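Local atomic coordinates of phosphoacetylglucosamine mutase (Aspergillus lentulus, PDB entry 5O9X), a protein that catalyses the interconversion of N-acetylglucosamine 6-phosphate and N-acetylglucosamine 1-phosphate, the phosphomutase step on the route to UDP-N-acetylglucosamine. Residues E401-S404 with P405-R409; K442-T445 with P446-L450; A197-K200 with R201-R204; H168-V171 with R172-T176; A259-V262 with K263-R267. The protein carries 1 engineered substitution. All coordinates share one frame; numbering follows the deposited sequence.

Contact 1: E401-S404 with P405-R409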
loop_
_atom_site.group_PDB
_atom_site.type_symbol
_atom_site.label_atom_id
_atom_site.label_comp_id
_atom_site.label_asym_id
_atom_site.label_seq_id
_atom_site.Cartn_x
_atom_site.Cartn_y
_atom_site.Cartn_z
ATOM N N GLU A 401 23.031 -24.642 6.189
ATOM C CA GLU A 401 22.988 -25.598 7.329
ATOM C C GLU A 401 23.892 -25.068 8.436
ATOM O O GLU A 401 25.093 -25.100 8.321
ATOM C CB GLU A 401 23.450 -26.980 6.880
ATOM C CG GLU A 401 22.507 -27.726 5.945
ATOM C CD GLU A 401 23.289 -28.797 5.173
ATOM O OE1 GLU A 401 24.040 -29.580 5.824
ATOM O OE2 GLU A 401 23.216 -28.820 3.918
ATOM N N PRO A 402 23.333 -24.520 9.520
ATOM C CA PRO A 402 24.304 -23.756 10.343
ATOM C C PRO A 402 24.989 -24.680 11.402
ATOM O O PRO A 402 24.483 -25.740 11.631
ATOM C CB PRO A 402 23.417 -22.654 10.981
ATOM C CG PRO A 402 22.034 -22.850 10.412
ATOM C CD PRO A 402 21.964 -24.312 9.992
ATOM N N GLN A 403 26.139 -24.276 11.911
ATOM C CA GLN A 403 26.993 -25.062 12.794
ATOM C C GLN A 403 26.230 -25.373 14.094
ATOM O O GLN A 403 26.359 -26.450 14.561
ATOM C CB GLN A 403 28.356 -24.353 13.144
ATOM C CG GLN A 403 29.301 -25.134 14.146
ATOM C CD GLN A 403 30.124 -24.262 15.157
ATOM O OE1 GLN A 403 31.346 -24.137 15.025
ATOM N NE2 GLN A 403 29.447 -23.692 16.188
ATOM N N SER A 404 25.463 -24.448 14.682
ATOM C CA SER A 404 24.949 -24.641 16.077
ATOM C C SER A 404 23.464 -24.405 16.277
ATOM O O SER A 404 22.761 -23.740 15.411
ATOM C CB SER A 404 25.778 -23.772 17.040
ATOM O OG SER A 404 25.307 -22.457 16.764
ATOM N N PRO A 405 22.911 -24.972 17.374
ATOM C CA PRO A 405 21.486 -24.735 17.609
ATOM C C PRO A 405 21.044 -23.250 17.646
ATOM O O PRO A 405 19.931 -22.974 17.179
ATOM C CB PRO A 405 21.234 -25.427 18.951
ATOM C CG PRO A 405 22.170 -26.608 18.828
ATOM C CD PRO A 405 23.430 -26.004 18.277
ATOM N N ALA A 406 21.850 -22.333 18.204
ATOM C CA ALA A 406 21.431 -20.866 18.247
ATOM C C ALA A 406 21.290 -20.383 16.793
ATOM O O ALA A 406 20.354 -19.603 16.433
ATOM C CB ALA A 406 22.470 -19.977 18.993
ATOM N N GLN A 407 22.203 -20.855 15.922
ATOM C CA GLN A 407 22.162 -20.391 14.528
ATOM C C GLN A 407 20.993 -20.973 13.794
ATOM O O GLN A 407 20.304 -20.285 12.986
ATOM C CB GLN A 407 23.518 -20.640 13.802
ATOM C CG GLN A 407 24.713 -20.001 14.523
ATOM C CD GLN A 407 26.059 -20.440 13.921
ATOM O OE1 GLN A 407 26.422 -21.601 14.014
ATOM N NE2 GLN A 407 26.815 -19.495 13.369
ATOM N N GLN A 408 20.712 -22.248 14.070
ATOM C CA GLN A 408 19.527 -22.882 13.497
ATOM C C GLN A 408 18.226 -22.162 13.939
ATOM O O GLN A 408 17.268 -22.062 13.154
ATOM C CB GLN A 408 19.469 -24.359 13.972
ATOM C CG GLN A 408 18.346 -25.216 13.357
ATOM C CD GLN A 408 18.474 -25.325 11.815
ATOM O OE1 GLN A 408 19.614 -25.390 11.239
ATOM N NE2 GLN A 408 17.310 -25.294 11.125
ATOM N N ARG A 409 18.127 -21.782 15.213
ATOM C CA ARG A 409 16.885 -21.105 15.677
ATOM C C ARG A 409 16.669 -19.777 14.888
ATOM O O ARG A 409 15.547 -19.465 14.452
ATOM C CB ARG A 409 16.950 -20.812 17.207
ATOM C CG ARG A 409 16.731 -22.087 18.048
ATOM C CD ARG A 409 16.571 -21.808 19.556
ATOM N NE ARG A 409 17.818 -21.273 20.169
ATOM C CZ ARG A 409 18.794 -22.019 20.688
ATOM N NH1 ARG A 409 18.702 -23.333 20.654
ATOM N NH2 ARG A 409 19.839 -21.463 21.225
#

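Contact 2: K442-T445 with P446-L450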
loop_
_atom_site.group_PDB
_atom_site.type_symbol
_atom_site.label_atom_id
_atom_site.label_comp_id
_atom_site.label_asym_id
_atom_site.label_seq_id
_atom_site.Cartn_x
_atom_site.Cartn_y
_atom_site.Cartn_z
ATOM N N LYS A 442 12.561 -9.126 20.513
ATOM C CA LYS A 442 13.492 -8.147 21.094
ATOM C C LYS A 442 13.214 -7.934 22.579
ATOM O O LYS A 442 14.130 -7.539 23.334
ATOM C CB LYS A 442 13.417 -6.776 20.335
ATOM C CG LYS A 442 13.993 -6.828 18.877
ATOM C CD LYS A 442 13.869 -5.363 18.308
ATOM C CE LYS A 442 14.554 -5.078 16.966
ATOM N NZ LYS A 442 16.037 -5.285 17.073
ATOM N N GLY A 443 11.969 -8.145 23.002
ATOM C CA GLY A 443 11.513 -7.937 24.425
ATOM C C GLY A 443 11.100 -6.476 24.600
ATOM O O GLY A 443 10.761 -6.031 25.688
ATOM N N TRP A 444 11.049 -5.726 23.491
ATOM C CA TRP A 444 10.801 -4.278 23.548
ATOM C C TRP A 444 9.349 -3.946 23.762
ATOM O O TRP A 444 8.445 -4.734 23.332
ATOM C CB TRP A 444 11.156 -3.678 22.162
ATOM C CG TRP A 444 12.567 -3.306 21.991
ATOM C CD1 TRP A 444 13.654 -3.569 22.863
ATOM C CD2 TRP A 444 13.116 -2.691 20.847
ATOM N NE1 TRP A 444 14.784 -3.047 22.327
ATOM C CE2 TRP A 444 14.512 -2.550 21.075
ATOM C CE3 TRP A 444 12.547 -2.192 19.635
ATOM C CZ2 TRP A 444 15.368 -1.930 20.154
ATOM C CZ3 TRP A 444 13.424 -1.585 18.705
ATOM C CH2 TRP A 444 14.787 -1.456 18.966
ATOM N N THR A 445 9.125 -2.817 24.443
ATOM C CA THR A 445 7.791 -2.140 24.465
ATOM C C THR A 445 7.810 -0.982 23.477
ATOM O O THR A 445 8.880 -0.669 22.956
ATOM C CB THR A 445 7.430 -1.540 25.850
ATOM O OG1 THR A 445 8.285 -0.413 26.125
ATOM C CG2 THR A 445 7.570 -2.612 27.012
ATOM N N PRO A 446 6.654 -0.288 23.258
ATOM C CA PRO A 446 6.746 0.897 22.333
ATOM C C PRO A 446 7.766 1.986 22.802
ATOM O O PRO A 446 8.421 2.631 21.984
ATOM C CB PRO A 446 5.303 1.481 22.346
ATOM C CG PRO A 446 4.403 0.251 22.624
ATOM C CD PRO A 446 5.234 -0.688 23.514
ATOM N N LYS A 447 7.912 2.135 24.095
ATOM C CA LYS A 447 9.001 2.999 24.639
ATOM C C LYS A 447 10.368 2.731 23.959
ATOM O O LYS A 447 11.020 3.704 23.517
ATOM C CB LYS A 447 9.153 2.800 26.185
ATOM C CG LYS A 447 10.313 3.649 26.757
ATOM C CD LYS A 447 10.494 3.439 28.270
ATOM C CE LYS A 447 11.483 4.497 28.790
ATOM N NZ LYS A 447 12.130 4.057 30.045
ATOM N N GLU A 448 10.872 1.464 23.975
ATOM C CA GLU A 448 12.183 1.167 23.348
ATOM C C GLU A 448 12.219 1.343 21.863
ATOM O O GLU A 448 13.218 1.796 21.252
ATOM C CB GLU A 448 12.672 -0.277 23.688
ATOM C CG GLU A 448 13.116 -0.411 25.151
ATOM C CD GLU A 448 11.969 -0.556 26.125
ATOM O OE1 GLU A 448 10.904 -1.082 25.749
ATOM O OE2 GLU A 448 12.102 -0.153 27.278
ATOM N N TRP A 449 11.108 1.019 21.211
ATOM C CA TRP A 449 11.039 1.214 19.786
ATOM C C TRP A 449 11.084 2.736 19.459
ATOM O O TRP A 449 11.815 3.143 18.566
ATOM C CB TRP A 449 9.687 0.578 19.280
ATOM C CG TRP A 449 9.487 0.593 17.762
ATOM C CD1 TRP A 449 10.401 0.949 16.766
ATOM C CD2 TRP A 449 8.277 0.242 17.092
ATOM N NE1 TRP A 449 9.805 0.789 15.523
ATOM C CE2 TRP A 449 8.500 0.373 15.694
ATOM C CE3 TRP A 449 7.008 -0.148 17.542
ATOM C CZ2 TRP A 449 7.481 0.142 14.741
ATOM C CZ3 TRP A 449 6.021 -0.422 16.589
ATOM C CH2 TRP A 449 6.254 -0.274 15.213
ATOM N N LEU A 450 10.315 3.544 20.176
ATOM C CA LEU A 450 10.374 5.000 19.989
ATOM C C LEU A 450 11.795 5.574 20.228
ATOM O O LEU A 450 12.241 6.463 19.469
ATOM C CB LEU A 450 9.327 5.751 20.853
ATOM C CG LEU A 450 9.157 7.283 20.568
ATOM C CD1 LEU A 450 8.368 7.463 19.273
ATOM C CD2 LEU A 450 8.432 7.871 21.748
#

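Contact 3: A197-K200 with R201-R204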
loop_
_atom_site.group_PDB
_atom_site.type_symbol
_atom_site.label_atom_id
_atom_site.label_comp_id
_atom_site.label_asym_id
_atom_site.label_seq_id
_atom_site.Cartn_x
_atom_site.Cartn_y
_atom_site.Cartn_z
ATOM N N ALA A 197 -0.397 -19.838 10.294
ATOM C CA ALA A 197 0.668 -20.842 10.379
ATOM C C ALA A 197 2.080 -20.194 10.426
ATOM O O ALA A 197 2.963 -20.643 11.189
ATOM C CB ALA A 197 0.542 -21.898 9.257
ATOM N N ALA A 198 2.272 -19.161 9.596
ATOM C CA ALA A 198 3.560 -18.430 9.537
ATOM C C ALA A 198 3.821 -17.704 10.871
ATOM O O ALA A 198 4.930 -17.809 11.449
ATOM C CB ALA A 198 3.581 -17.484 8.362
ATOM N N PHE A 199 2.788 -17.071 11.421
ATOM C CA PHE A 199 2.912 -16.394 12.735
ATOM C C PHE A 199 3.214 -17.362 13.855
ATOM O O PHE A 199 4.078 -17.089 14.733
ATOM C CB PHE A 199 1.631 -15.654 13.076
ATOM C CG PHE A 199 1.738 -14.747 14.286
ATOM C CD1 PHE A 199 2.639 -13.652 14.307
ATOM C CD2 PHE A 199 0.921 -14.987 15.406
ATOM C CE1 PHE A 199 2.654 -12.820 15.484
ATOM C CE2 PHE A 199 0.909 -14.143 16.536
ATOM C CZ PHE A 199 1.809 -13.057 16.559
ATOM N N LYS A 200 2.507 -18.499 13.881
ATOM C CA LYS A 200 2.891 -19.581 14.851
ATOM C C LYS A 200 4.383 -19.929 14.805
ATOM O O LYS A 200 5.034 -19.978 15.850
ATOM C CB LYS A 200 2.015 -20.852 14.633
ATOM C CG LYS A 200 2.207 -21.890 15.746
ATOM C CD LYS A 200 1.384 -23.149 15.459
ATOM C CE LYS A 200 1.501 -24.196 16.587
ATOM N NZ LYS A 200 0.442 -23.912 17.580
ATOM N N ARG A 201 4.933 -20.176 13.620
ATOM C CA ARG A 201 6.337 -20.521 13.484
ATOM C C ARG A 201 7.248 -19.355 13.907
ATOM O O ARG A 201 8.201 -19.554 14.642
ATOM C CB ARG A 201 6.713 -20.860 12.031
ATOM C CG ARG A 201 6.335 -22.303 11.622
ATOM C CD ARG A 201 6.292 -22.406 10.096
ATOM N NE ARG A 201 7.650 -22.340 9.523
ATOM C CZ ARG A 201 7.915 -21.892 8.287
ATOM N NH1 ARG A 201 6.920 -21.393 7.527
ATOM N NH2 ARG A 201 9.171 -21.915 7.792
ATOM N N VAL A 202 6.984 -18.150 13.404
ATOM C CA VAL A 202 7.812 -17.006 13.811
ATOM C C VAL A 202 7.756 -16.817 15.328
ATOM O O VAL A 202 8.758 -16.396 15.878
ATOM C CB VAL A 202 7.530 -15.657 13.095
ATOM C CG1 VAL A 202 7.468 -15.763 11.582
ATOM C CG2 VAL A 202 6.299 -14.981 13.584
ATOM N N MET A 203 6.651 -17.141 16.002
ATOM C CA MET A 203 6.524 -16.856 17.410
ATOM C C MET A 203 7.167 -17.941 18.311
ATOM O O MET A 203 7.077 -17.833 19.516
ATOM C CB MET A 203 5.077 -16.621 17.865
ATOM C CG MET A 203 4.467 -15.284 17.295
ATOM S SD MET A 203 5.398 -13.886 18.025
ATOM C CE MET A 203 4.892 -13.880 19.756
ATOM N N ARG A 204 7.701 -19.013 17.733
ATOM C CA ARG A 204 8.152 -20.177 18.575
ATOM C C ARG A 204 9.122 -19.639 19.659
ATOM O O ARG A 204 10.123 -18.952 19.347
ATOM C CB ARG A 204 8.810 -21.284 17.744
ATOM C CG ARG A 204 9.376 -22.432 18.614
ATOM C CD ARG A 204 10.474 -23.253 17.907
ATOM N NE ARG A 204 10.035 -23.668 16.568
ATOM C CZ ARG A 204 9.249 -24.714 16.312
ATOM N NH1 ARG A 204 8.805 -25.499 17.303
ATOM N NH2 ARG A 204 8.899 -24.965 15.051
#

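Contact 4: H168-V171 with R172-T176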
loop_
_atom_site.group_PDB
_atom_site.type_symbol
_atom_site.label_atom_id
_atom_site.label_comp_id
_atom_site.label_asym_id
_atom_site.label_seq_id
_atom_site.Cartn_x
_atom_site.Cartn_y
_atom_site.Cartn_z
ATOM N N HIS A 168 -4.898 -9.380 -3.767
ATOM C CA HIS A 168 -3.556 -9.709 -4.321
ATOM C C HIS A 168 -3.095 -11.160 -4.004
ATOM O O HIS A 168 -2.491 -11.884 -4.860
ATOM C CB HIS A 168 -2.541 -8.763 -3.673
ATOM C CG HIS A 168 -2.493 -7.415 -4.295
ATOM N ND1 HIS A 168 -3.478 -6.473 -4.114
ATOM C CD2 HIS A 168 -1.566 -6.847 -5.117
ATOM C CE1 HIS A 168 -3.123 -5.355 -4.732
ATOM N NE2 HIS A 168 -1.991 -5.574 -5.384
ATOM N N TYR A 169 -3.341 -11.582 -2.770
ATOM C CA TYR A 169 -3.070 -12.972 -2.318
ATOM C C TYR A 169 -3.813 -14.002 -3.183
ATOM O O TYR A 169 -3.195 -14.974 -3.635
ATOM C CB TYR A 169 -3.416 -13.156 -0.790
ATOM C CG TYR A 169 -3.545 -14.572 -0.383
ATOM C CD1 TYR A 169 -2.386 -15.290 0.134
ATOM C CD2 TYR A 169 -4.749 -15.265 -0.523
ATOM C CE1 TYR A 169 -2.500 -16.624 0.526
ATOM C CE2 TYR A 169 -4.838 -16.610 -0.158
ATOM C CZ TYR A 169 -3.721 -17.283 0.348
ATOM O OH TYR A 169 -3.826 -18.647 0.711
ATOM N N VAL A 170 -5.108 -13.774 -3.443
ATOM C CA VAL A 170 -5.958 -14.687 -4.246
ATOM C C VAL A 170 -5.411 -14.809 -5.687
ATOM O O VAL A 170 -5.340 -15.920 -6.216
ATOM C CB VAL A 170 -7.444 -14.252 -4.294
ATOM C CG1 VAL A 170 -8.255 -15.074 -5.305
ATOM C CG2 VAL A 170 -8.070 -14.430 -2.920
ATOM N N VAL A 171 -5.083 -13.678 -6.306
ATOM C CA VAL A 171 -4.488 -13.638 -7.662
ATOM C C VAL A 171 -3.202 -14.527 -7.731
ATOM O O VAL A 171 -3.140 -15.421 -8.576
ATOM C CB VAL A 171 -4.155 -12.202 -8.128
ATOM C CG1 VAL A 171 -3.448 -12.281 -9.522
ATOM C CG2 VAL A 171 -5.497 -11.379 -8.240
ATOM N N ARG A 172 -2.223 -14.244 -6.871
ATOM C CA ARG A 172 -0.986 -15.051 -6.754
ATOM C C ARG A 172 -1.317 -16.543 -6.528
ATOM O O ARG A 172 -0.826 -17.416 -7.282
ATOM C CB ARG A 172 -0.035 -14.499 -5.723
ATOM C CG ARG A 172 1.298 -15.187 -5.786
ATOM C CD ARG A 172 2.228 -14.537 -4.825
ATOM N NE ARG A 172 3.592 -15.063 -4.901
ATOM C CZ ARG A 172 4.640 -14.418 -4.380
ATOM N NH1 ARG A 172 4.464 -13.258 -3.759
ATOM N NH2 ARG A 172 5.868 -14.907 -4.482
ATOM N N CYS A 173 -2.187 -16.850 -5.577
ATOM C CA CYS A 173 -2.573 -18.257 -5.371
ATOM C C CYS A 173 -3.121 -18.931 -6.617
ATOM O O CYS A 173 -2.680 -20.056 -6.953
ATOM C CB CYS A 173 -3.609 -18.446 -4.236
ATOM S SG CYS A 173 -2.830 -18.112 -2.650
ATOM N N LYS A 174 -4.081 -18.304 -7.297
ATOM C CA LYS A 174 -4.705 -18.998 -8.429
ATOM C C LYS A 174 -3.654 -19.193 -9.588
ATOM O O LYS A 174 -3.753 -20.121 -10.405
ATOM C CB LYS A 174 -5.918 -18.234 -8.952
ATOM C CG LYS A 174 -7.065 -18.058 -7.985
ATOM C CD LYS A 174 -8.227 -17.414 -8.688
ATOM C CE LYS A 174 -8.979 -18.447 -9.524
ATOM N NZ LYS A 174 -9.585 -19.537 -8.727
ATOM N N ASN A 175 -2.676 -18.300 -9.681
ATOM C CA ASN A 175 -1.703 -18.427 -10.768
ATOM C C ASN A 175 -0.541 -19.373 -10.429
ATOM O O ASN A 175 0.305 -19.622 -11.279
ATOM C CB ASN A 175 -1.187 -17.067 -11.206
ATOM C CG ASN A 175 -2.241 -16.271 -11.969
ATOM O OD1 ASN A 175 -2.420 -15.077 -11.707
ATOM N ND2 ASN A 175 -2.943 -16.909 -12.872
ATOM N N THR A 176 -0.474 -19.840 -9.182
ATOM C CA THR A 176 0.625 -20.682 -8.760
ATOM C C THR A 176 0.144 -22.040 -8.259
ATOM O O THR A 176 0.986 -22.883 -7.894
ATOM C CB THR A 176 1.507 -20.030 -7.673
ATOM O OG1 THR A 176 0.714 -19.839 -6.484
ATOM C CG2 THR A 176 2.182 -18.725 -8.171
#

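Contact 5: A259-V262 with K263-R267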
loop_
_atom_site.group_PDB
_atom_site.type_symbol
_atom_site.label_atom_id
_atom_site.label_comp_id
_atom_site.label_asym_id
_atom_site.label_seq_id
_atom_site.Cartn_x
_atom_site.Cartn_y
_atom_site.Cartn_z
ATOM N N ALA A 259 -5.453 4.997 9.520
ATOM C CA ALA A 259 -3.986 5.327 9.498
ATOM C C ALA A 259 -3.842 6.680 8.869
ATOM O O ALA A 259 -2.956 7.395 9.207
ATOM C CB ALA A 259 -3.234 4.297 8.634
ATOM N N ASP A 260 -4.648 7.012 7.858
ATOM C CA ASP A 260 -4.388 8.334 7.184
ATOM C C ASP A 260 -4.712 9.556 8.098
ATOM O O ASP A 260 -3.977 10.540 8.211
ATOM C CB ASP A 260 -5.223 8.438 5.880
ATOM C CG ASP A 260 -4.968 9.765 5.190
ATOM O OD1 ASP A 260 -3.799 10.001 4.774
ATOM O OD2 ASP A 260 -5.918 10.612 5.138
ATOM N N TYR A 261 -5.798 9.418 8.880
ATOM C CA TYR A 261 -6.131 10.410 9.873
ATOM C C TYR A 261 -4.955 10.528 10.902
ATOM O O TYR A 261 -4.482 11.643 11.194
ATOM C CB TYR A 261 -7.483 10.047 10.596
ATOM C CG TYR A 261 -7.802 11.054 11.736
ATOM C CD1 TYR A 261 -8.678 12.155 11.506
ATOM C CD2 TYR A 261 -7.248 10.899 12.996
ATOM C CE1 TYR A 261 -9.002 13.080 12.516
ATOM C CE2 TYR A 261 -7.499 11.845 13.989
ATOM C CZ TYR A 261 -8.407 12.905 13.732
ATOM O OH TYR A 261 -8.650 13.796 14.744
ATOM N N VAL A 262 -4.489 9.403 11.454
ATOM C CA VAL A 262 -3.477 9.449 12.500
ATOM C C VAL A 262 -2.178 10.084 11.965
ATOM O O VAL A 262 -1.553 10.929 12.618
ATOM C CB VAL A 262 -3.276 8.033 13.058
ATOM C CG1 VAL A 262 -2.106 7.985 14.060
ATOM C CG2 VAL A 262 -4.549 7.616 13.866
ATOM N N LYS A 263 -1.741 9.615 10.799
ATOM C CA LYS A 263 -0.494 10.131 10.216
ATOM C C LYS A 263 -0.567 11.629 9.824
ATOM O O LYS A 263 0.406 12.364 10.083
ATOM C CB LYS A 263 -0.173 9.257 9.004
ATOM C CG LYS A 263 1.055 9.772 8.166
ATOM C CD LYS A 263 2.406 9.678 8.918
ATOM C CE LYS A 263 3.530 10.314 8.114
ATOM N NZ LYS A 263 4.765 10.452 8.975
ATOM N N THR A 264 -1.673 12.083 9.193
ATOM C CA THR A 264 -1.733 13.480 8.705
ATOM C C THR A 264 -1.988 14.420 9.874
ATOM O O THR A 264 -1.448 15.509 9.892
ATOM C CB THR A 264 -2.869 13.688 7.635
ATOM O OG1 THR A 264 -4.120 13.194 8.143
ATOM C CG2 THR A 264 -2.506 12.871 6.377
ATOM N N LYS A 265 -2.806 14.011 10.845
ATOM C CA LYS A 265 -3.074 14.880 12.001
ATOM C C LYS A 265 -2.101 14.699 13.159
ATOM O O LYS A 265 -2.095 15.532 14.109
ATOM C CB LYS A 265 -4.506 14.617 12.543
ATOM C CG LYS A 265 -5.662 14.772 11.536
ATOM C CD LYS A 265 -5.884 16.237 11.263
ATOM C CE LYS A 265 -7.078 16.527 10.322
ATOM N NZ LYS A 265 -8.006 17.324 11.185
ATOM N N GLN A 266 -1.307 13.612 13.148
ATOM C CA GLN A 266 -0.363 13.311 14.256
ATOM C C GLN A 266 -1.039 13.322 15.635
ATOM O O GLN A 266 -0.598 14.039 16.563
ATOM C CB GLN A 266 0.882 14.237 14.257
ATOM C CG GLN A 266 1.687 14.076 12.943
ATOM C CD GLN A 266 3.054 14.798 12.912
ATOM O OE1 GLN A 266 3.541 15.264 13.913
ATOM N NE2 GLN A 266 3.687 14.844 11.746
ATOM N N ARG A 267 -2.052 12.478 15.766
ATOM C CA ARG A 267 -2.855 12.381 17.006
ATOM C C ARG A 267 -3.668 11.109 16.873
ATOM O O ARG A 267 -3.899 10.597 15.728
ATOM C CB ARG A 267 -3.749 13.630 17.190
ATOM C CG ARG A 267 -4.846 13.801 16.138
ATOM C CD ARG A 267 -5.867 14.901 16.499
ATOM N NE ARG A 267 -6.578 14.390 17.676
ATOM C CZ ARG A 267 -7.641 14.931 18.276
ATOM N NH1 ARG A 267 -8.186 16.050 17.833
ATOM N NH2 ARG A 267 -8.162 14.312 19.328
#

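Contact 1: E401-S404 with P405-R409
Pro402 meets Gln407 through their beta carbons, with Pro402 CB 3.5 Å from Gln407 CB, so the pyrrolidine ring lies against the first turn of helix 405-420 just after the chain has turned out of helix 391-399. Gln408 directs its amide to Glu412, one turn further on, which accepts a hydrogen bond from NE2. Gln403 contributes less: its CB sits 3.5 Å from Gln407 OE1, and the rest of the side chain bends off. Ser404, the residue directly before the helix, carries most of the contact. Its backbone N gives a weak hydrogen bond to Gln407 OE1 (3.1 Å, 129° at the hydrogen). The chi1 of 74°, which sets OG between the backbone N and the carbonyl carbon, also brings Ser404 OG within 3.1 Å of Gln407 OE1, although its proton has another acceptor in reach. Gln407 gets there because its chain leaves CA beside the backbone N and then runs extended, which carries the amide oxygen back over the start of the helix. On the carbonyl side, Ser404 O accepts from Gln408 N at 2.9 Å in a nearly straight bond, the first i to i+4 link. This is a surface helix N-cap, with Ser404 as the N-cap residue and Gln407, at N3, making a weak bond back to Ser404 N that resembles one half of a capping box.

Contact 2: K442-T445 with P446-L450
Glu448 OE1 takes two hydrogen bonds from Thr445, one from the backbone N at 2.8 Å (158° at the hydrogen) and one from OG1 at 2.7 Å. The amide arrives nearly in line with the C-O bond, whereas the hydroxyl comes from the syn side and 31° out of the carboxylate plane. Two donors on a single oxygen hold the carboxylate over the beginning of helix 446-451, where the helix dipole would be expected to stabilise its negative charge. The fold of the Glu448 chain makes this possible: a bend at chi2 (79°) returns the carboxylate toward Thr445. Thr445 is the N-cap residue and Glu448 stands at N3, so the bond from Thr445 N is the N3 half of a capping box, to which the hydroxyl adds; Thr445 O accepts from Trp449 N at 3.3 Å. Beneath, Glu448 CB sits over the five-membered ring of Trp444 in a CH-pi contact, 3.5 Å from its centroid, and Trp444 CE3 approaches Trp449 CB at 4.0 Å. Lys442 CD lies against the opposite face of the Trp444 indole, toward its rim. Beyond this, Trp444 rests on Leu439 of helix 428-442 and Leu312 of helix 306-324. Trp449 reaches deeper: its NE1 bonds to Arg308 O, its ring meets Tyr292 edge-to-face, and its neighbours include Leu304 of strand 301-304, which seats the short helix between helix 306-324 and the sheet edge.

Contact 3: A197-K200 with R201-R204
Met203 and Phe199 form the compact half of this contact at the C-terminal end of helix 188-202, their side chains running alongside each other in one direction. Met203 CG stands over the middle of the phenyl ring in a CH-pi contact, 3.5 Å from its centroid and 13° from the normal. The sulfur follows in an oblique Met-aromatic contact, with Met203 SD 4.5 Å from the Phe199 ring centroid. Met203 reaches this place by coiling: three successive torsions near -70° curl the chain along the ring instead of letting it run outward. Val202 comes to the same ring at about a right angle, its CG2 4.0 Å from Phe199 CD1. Beneath these side chains the helix is losing its regularity. Val202 N still bonds almost straight to Ala198 O (2.9 Å), but Met203 N divides its hydrogen between Phe199 O at 2.9 Å and, weakly, Lys200 O at 3.3 Å. The other side is looser and open to solvent. Lys200 is exposed there, though it touches Pro233, and the aliphatic part of Arg201 only skirts the backbone, with Arg201 CG 3.8 Å from Ala197 O, before its NH1 makes a salt bridge with Asp419. That bond and the packing of Val202 on Ala416 join the end of the helix to helix 405-420, while Phe199, Val202 and Met203 press against Leu433, Ala437 and Ala440 of helix 428-442.

Contact 4: H168-V171 with R172-T176
Tyr169 O accepts a hydrogen bond from Cys173 N at 2.9 Å, and Val170 O does the same for Lys174 N at 2.9 Å; with Arg172 N to His168 O at 3.1 Å, these are regular i to i+4 bonds of helix 164-176, one of the helices flanking the mixed sheet of the alpha/beta/alpha domain I. Toward its C-terminal end the bonding becomes less direct. Thr176 OG1 turns back to give a hydrogen bond to Arg172 O, 3.0 Å away, approaching from above the carbonyl plane (40° out of it); the same hydroxyl oxygen is also hydrogen-bonded to Tyr183 N, so the helix end is tied to the chain that follows. Arg172 itself stretches out fully extended to a cation-pi contact with Tyr183. Outward from the backbone, the valines face the sheet: Val170 packs on Val129 and Met159, and Val171 on Val81 and Val129. Val170 also lies alongside Lys174, with Val170 CG1 4.1 Å from Lys174 CD, before the lysine bends away to a cation-pi contact with Trp61. Another flank carries Tyr169, whose OH bonds to Glu185 O and whose ring meets Tyr191 edge-to-face. Tyr169 leaves the backbone with CG opposite its own N (chi1 163°), which lays the ring along the helix above Cys173. There the thiol sulfur covers one face, 3.5 Å from the ring centroid, but displaced toward the phenol end, where Cys173 SG comes within 3.2 Å of Tyr169 CZ.

Contact 5: A259-V262 with K263-R267
From Ala259 to Tyr261 each carbonyl accepts from the amide four residues on, including Lys263 N to Ala259 O at 3.0 Å, and helical geometry is left at Gln266, which has a positive phi and whose N makes a weak bond to Val262 O. Among the side chains, Thr264 turns its hydroxyl back onto the helix: with OG1 held between N and the carbonyl carbon (chi1 52°), it bonds to Asp260 O at 2.7 Å. Asp260 O thus takes two donors, Thr264 N and Thr264 OG1, from opposite faces of its carbonyl plane. Tyr261 makes the broadest contact. Lys265 CG lies over the centre of its ring in a CH-pi contact, 3.9 Å from the centroid. Past the break, Arg267 folds back to the phenol end, where Arg267 CD is 3.5 Å from Tyr261 OH and that oxygen sits over one face of the guanidinium group; the ring and guanidinium planes are 54° apart. Val262 lies beneath, against Leu291 and Phe301 of the neighbouring sheet, and its CA reaches Arg267 O at 3.5 Å in a CA-H...O contact. The Asp260 side chain lies about 7 Å from the bound glucose 1,6-bisphosphate and makes a long, weak ion pair with Arg289. Donation to Asp260 O orients the Thr264 hydroxyl and gives that carbonyl a second donor, whereas the buried Arg267 O has no conventional hydrogen-bond partner and meets C-H groups.

How the contacts relate
Along the chain the order is contact 4, 3, 5, 1, 2, and none touches another. Contacts 1 and 3 are the nearest, with centres 18 Å apart; helix 405-420, which contact 1 begins, packs along the end of helix 188-202 in contact 3. Helix 428-442 connects contact 3 to contact 2, whose centre is 20 Å from it. Contacts 2 and 5 both border the sheet containing strands 290-295 and 301-304. Contact 4, in domain I, lies across the chain's centre from contact 5, 32 Å away. Contacts 1 and 2 cap outlying helices, while His168 of contact 4 and Asp260 of contact 5 stay about 9 and 7 Å from the bound bisphosphate, too far for direct binding.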